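Local coordinates for predicted protease of the collagenase family (Methanopyrus kandleri, PDB 5D88), which probably cleaves peptide bonds as a member of the U32 peptidase family and binds a zinc ion, at residues A[41-55]-A[73-87]. Numbering follows the deposited sequence. Where two conformers were deposited one is given.
Sequences SDGIVVPVTEHGVAT and AKDRGLSVQALMDFT
Strands 43-47 and 79-83 run parallel, joined by six backbone hydrogen bonds from Ser79 N to Asp42 O through to Val48 N to Leu83 O. The straightest links Leu83 N to Val46 O (2.8 Å), although the donor stands 45° out of the carbonyl plane.

Beyond the strands, the carboxylate of Asp85 ties residues 54-55 to the 84-87 loop by three hydrogen bonds. Its OD1 accepts Ala54 N (2.9 Å) and Thr55 N (3.3 Å), both from one face of its plane, while OD2 offers its syn lone pair to Thr55 OG1 (2.7 Å) and also meets Ser140. Asp85 CG sits between backbone N and carbonyl carbon (chi1 66°), which turns the carboxylate to this loop. With alanine in place of Asp85, both amides and the Thr55 hydroxyl would probably lose the carboxylate that gathers them, and the 53-55 loop could shift.

Apolar contacts flank the sheet. Ile44 CD1 reaches Ala73 CB (3.6 Å) on helix 63-75; on the other face Val45 CG1 packs on Leu83 CB (3.7 Å), and the CD2 of the same leucine meets Val53 CG1 and Thr55 CB. Met84 SD lies 3.5 Å from His51 CB.

Together, strand 43-47, helix 63-75 and strand 79-83 form a beta-alpha-beta crossover of the TIM barrel, and the loop after strand 79-83 runs directly into the zinc ligand Cys88.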
# COMPACT_ATOMS: atom_id res chain seq x y z
N SER A 41 -19.42 10.44 24.65
CA SER A 41 -18.40 9.74 23.91
C SER A 41 -17.19 9.45 24.80
O SER A 41 -16.94 10.13 25.80
CB SER A 41 -17.97 10.55 22.70
OG SER A 41 -19.08 10.75 21.84
N ASP A 42 -16.46 8.41 24.43
CA ASP A 42 -15.28 8.06 25.21
C ASP A 42 -14.08 8.91 24.80
O ASP A 42 -13.29 9.32 25.66
CB ASP A 42 -14.99 6.57 25.07
CG ASP A 42 -16.06 5.73 25.74
OD1 ASP A 42 -16.07 5.68 26.99
OD2 ASP A 42 -16.90 5.14 25.04
N GLY A 43 -13.97 9.24 23.53
CA GLY A 43 -12.79 9.97 23.09
C GLY A 43 -12.95 10.50 21.68
O GLY A 43 -13.92 10.21 20.98
N ILE A 44 -11.97 11.31 21.29
CA ILE A 44 -11.88 11.82 19.94
C ILE A 44 -10.55 11.40 19.33
O ILE A 44 -9.56 11.13 20.03
CB ILE A 44 -12.05 13.35 19.87
CG1 ILE A 44 -11.01 14.04 20.76
CG2 ILE A 44 -13.48 13.73 20.28
CD1 ILE A 44 -10.57 15.37 20.26
N VAL A 45 -10.55 11.31 18.00
CA VAL A 45 -9.38 11.00 17.18
C VAL A 45 -9.12 12.22 16.33
O VAL A 45 -9.99 12.64 15.57
CB VAL A 45 -9.63 9.76 16.30
CG1 VAL A 45 -8.46 9.48 15.38
CG2 VAL A 45 -9.91 8.57 17.18
N VAL A 46 -7.93 12.81 16.46
CA VAL A 46 -7.61 14.07 15.82
C VAL A 46 -6.42 13.86 14.89
O VAL A 46 -5.37 13.35 15.31
CB VAL A 46 -7.33 15.18 16.86
CG1 VAL A 46 -6.20 14.82 17.77
CG2 VAL A 46 -7.04 16.49 16.17
N PRO A 47 -6.54 14.21 13.61
CA PRO A 47 -5.41 14.06 12.67
C PRO A 47 -4.28 15.00 13.05
O PRO A 47 -4.50 16.20 13.20
CB PRO A 47 -6.01 14.45 11.31
CG PRO A 47 -7.44 14.44 11.50
CD PRO A 47 -7.72 14.75 12.93
N VAL A 48 -3.07 14.45 13.12
CA VAL A 48 -1.89 15.29 13.32
C VAL A 48 -1.25 15.43 11.95
O VAL A 48 -0.26 14.78 11.61
CB VAL A 48 -0.95 14.76 14.41
CG1 VAL A 48 -1.59 15.00 15.79
CG2 VAL A 48 -0.61 13.29 14.22
N THR A 49 -1.85 16.32 11.16
CA THR A 49 -1.66 16.38 9.72
C THR A 49 -0.20 16.39 9.30
O THR A 49 0.21 15.63 8.42
CB THR A 49 -2.37 17.63 9.23
OG1 THR A 49 -3.71 17.59 9.74
CG2 THR A 49 -2.37 17.68 7.72
N GLU A 50 0.59 17.30 9.88
CA GLU A 50 1.93 17.51 9.38
C GLU A 50 2.86 16.32 9.67
O GLU A 50 3.97 16.31 9.15
CB GLU A 50 2.51 18.80 9.98
CG GLU A 50 2.88 18.74 11.45
CD GLU A 50 3.80 19.87 11.89
OE1 GLU A 50 4.99 19.90 11.50
OE2 GLU A 50 3.35 20.75 12.64
N HIS A 51 2.42 15.32 10.41
CA HIS A 51 3.19 14.11 10.63
C HIS A 51 2.75 12.94 9.77
O HIS A 51 3.37 11.86 9.86
CB HIS A 51 3.15 13.77 12.10
CG HIS A 51 3.81 14.82 12.93
ND1 HIS A 51 3.17 15.53 13.92
CD2 HIS A 51 5.05 15.35 12.84
CE1 HIS A 51 4.00 16.41 14.44
NE2 HIS A 51 5.15 16.32 13.80
N GLY A 52 1.75 13.12 8.90
CA GLY A 52 1.37 12.12 7.92
C GLY A 52 0.12 11.36 8.28
O GLY A 52 0.08 10.61 9.27
N VAL A 53 -0.92 11.57 7.47
CA VAL A 53 -2.23 10.95 7.64
C VAL A 53 -2.63 10.31 6.31
O VAL A 53 -2.59 10.98 5.27
CB VAL A 53 -3.29 11.99 8.08
CG1 VAL A 53 -4.66 11.31 8.23
CG2 VAL A 53 -2.87 12.64 9.41
N ALA A 54 -2.98 9.02 6.34
CA ALA A 54 -3.46 8.30 5.16
C ALA A 54 -4.98 8.31 5.04
O ALA A 54 -5.51 8.18 3.93
CB ALA A 54 -2.98 6.85 5.20
N THR A 55 -5.69 8.40 6.15
CA THR A 55 -7.14 8.45 6.10
C THR A 55 -7.56 9.65 5.26
O THR A 55 -6.99 10.73 5.38
CB THR A 55 -7.71 8.55 7.52
OG1 THR A 55 -7.52 7.29 8.20
CG2 THR A 55 -9.18 8.82 7.53
N ALA A 73 -11.00 19.32 24.27
CA ALA A 73 -11.48 17.95 24.46
C ALA A 73 -11.14 17.43 25.86
O ALA A 73 -11.97 16.76 26.50
CB ALA A 73 -10.88 17.03 23.39
N LYS A 74 -9.94 17.70 26.34
CA LYS A 74 -9.59 17.28 27.70
C LYS A 74 -10.44 17.99 28.74
O LYS A 74 -10.87 17.39 29.72
CB LYS A 74 -8.11 17.51 27.96
CG LYS A 74 -7.21 16.56 27.22
CD LYS A 74 -5.77 17.03 27.33
CE LYS A 74 -4.80 16.07 26.67
NZ LYS A 74 -4.32 15.06 27.63
N ASP A 75 -10.69 19.29 28.54
CA ASP A 75 -11.57 20.02 29.46
C ASP A 75 -12.91 19.32 29.58
O ASP A 75 -13.51 19.28 30.67
CB ASP A 75 -11.78 21.45 28.97
CG ASP A 75 -10.67 22.37 29.41
OD1 ASP A 75 -9.53 21.90 29.61
OD2 ASP A 75 -10.95 23.58 29.56
N ARG A 76 -13.41 18.77 28.48
CA ARG A 76 -14.69 18.09 28.46
C ARG A 76 -14.57 16.61 28.85
O ARG A 76 -15.55 15.87 28.73
CB ARG A 76 -15.31 18.26 27.06
CG ARG A 76 -15.55 19.75 26.71
CD ARG A 76 -16.06 19.98 25.28
NE ARG A 76 -16.28 21.40 24.98
CZ ARG A 76 -16.70 21.86 23.80
NH1 ARG A 76 -16.93 21.02 22.80
NH2 ARG A 76 -16.88 23.16 23.62
N GLY A 77 -13.40 16.19 29.33
CA GLY A 77 -13.20 14.84 29.83
C GLY A 77 -13.12 13.77 28.77
O GLY A 77 -13.28 12.59 29.09
N LEU A 78 -12.88 14.15 27.52
CA LEU A 78 -12.70 13.18 26.45
C LEU A 78 -11.26 12.69 26.42
O LEU A 78 -10.32 13.47 26.57
CB LEU A 78 -13.06 13.82 25.10
CG LEU A 78 -14.55 14.13 24.91
CD1 LEU A 78 -14.78 15.16 23.81
CD2 LEU A 78 -15.30 12.85 24.59
N SER A 79 -11.09 11.38 26.23
CA SER A 79 -9.79 10.86 25.85
C SER A 79 -9.45 11.32 24.43
O SER A 79 -10.34 11.66 23.64
CB SER A 79 -9.76 9.33 25.94
OG SER A 79 -10.02 8.91 27.26
N VAL A 80 -8.16 11.35 24.12
CA VAL A 80 -7.67 11.90 22.86
C VAL A 80 -6.66 10.95 22.24
O VAL A 80 -5.65 10.60 22.87
CB VAL A 80 -7.03 13.29 23.06
CG1 VAL A 80 -6.44 13.80 21.75
CG2 VAL A 80 -8.05 14.26 23.63
N GLN A 81 -6.88 10.59 20.99
CA GLN A 81 -5.88 9.88 20.22
C GLN A 81 -5.49 10.69 18.99
O GLN A 81 -6.34 11.31 18.34
CB GLN A 81 -6.38 8.49 19.81
CG GLN A 81 -6.57 7.57 21.01
CD GLN A 81 -7.17 6.22 20.67
OE1 GLN A 81 -7.72 6.01 19.59
NE2 GLN A 81 -7.09 5.30 21.62
N ALA A 82 -4.20 10.71 18.72
CA ALA A 82 -3.65 11.31 17.52
C ALA A 82 -3.76 10.32 16.38
O ALA A 82 -3.36 9.16 16.51
CB ALA A 82 -2.18 11.69 17.74
N LEU A 83 -4.27 10.78 15.24
CA LEU A 83 -4.29 10.00 14.01
C LEU A 83 -3.07 10.37 13.19
O LEU A 83 -2.95 11.49 12.68
CB LEU A 83 -5.58 10.25 13.23
CG LEU A 83 -5.79 9.49 11.92
CD1 LEU A 83 -5.89 7.98 12.17
CD2 LEU A 83 -7.03 9.99 11.24
N MET A 84 -2.15 9.41 13.06
CA MET A 84 -0.87 9.57 12.36
C MET A 84 -0.66 8.29 11.56
O MET A 84 0.31 7.56 11.73
CB MET A 84 0.28 9.82 13.33
CG MET A 84 1.54 10.30 12.63
SD MET A 84 2.83 10.70 13.80
CE MET A 84 3.09 9.10 14.47
N ASP A 85 -1.61 7.99 10.66
CA ASP A 85 -1.69 6.66 10.07
C ASP A 85 -1.19 6.63 8.63
O ASP A 85 -1.67 5.81 7.84
CB ASP A 85 -3.10 6.10 10.16
CG ASP A 85 -4.12 6.85 9.34
OD1 ASP A 85 -3.87 7.96 8.87
OD2 ASP A 85 -5.22 6.30 9.17
N PHE A 86 -0.20 7.44 8.31
CA PHE A 86 0.46 7.34 7.02
C PHE A 86 0.84 5.91 6.68
O PHE A 86 1.27 5.13 7.55
CB PHE A 86 1.70 8.24 6.96
CG PHE A 86 2.77 7.91 7.96
CD1 PHE A 86 3.70 6.92 7.69
CD2 PHE A 86 2.87 8.63 9.14
CE1 PHE A 86 4.69 6.64 8.57
CE2 PHE A 86 3.87 8.37 10.05
CZ PHE A 86 4.79 7.36 9.77
N THR A 87 0.70 5.56 5.40
CA THR A 87 1.10 4.25 4.92
C THR A 87 2.44 4.26 4.23
O THR A 87 2.94 3.19 3.83
CB THR A 87 0.02 3.68 3.99
OG1 THR A 87 -0.31 4.63 2.96
CG2 THR A 87 -1.22 3.34 4.81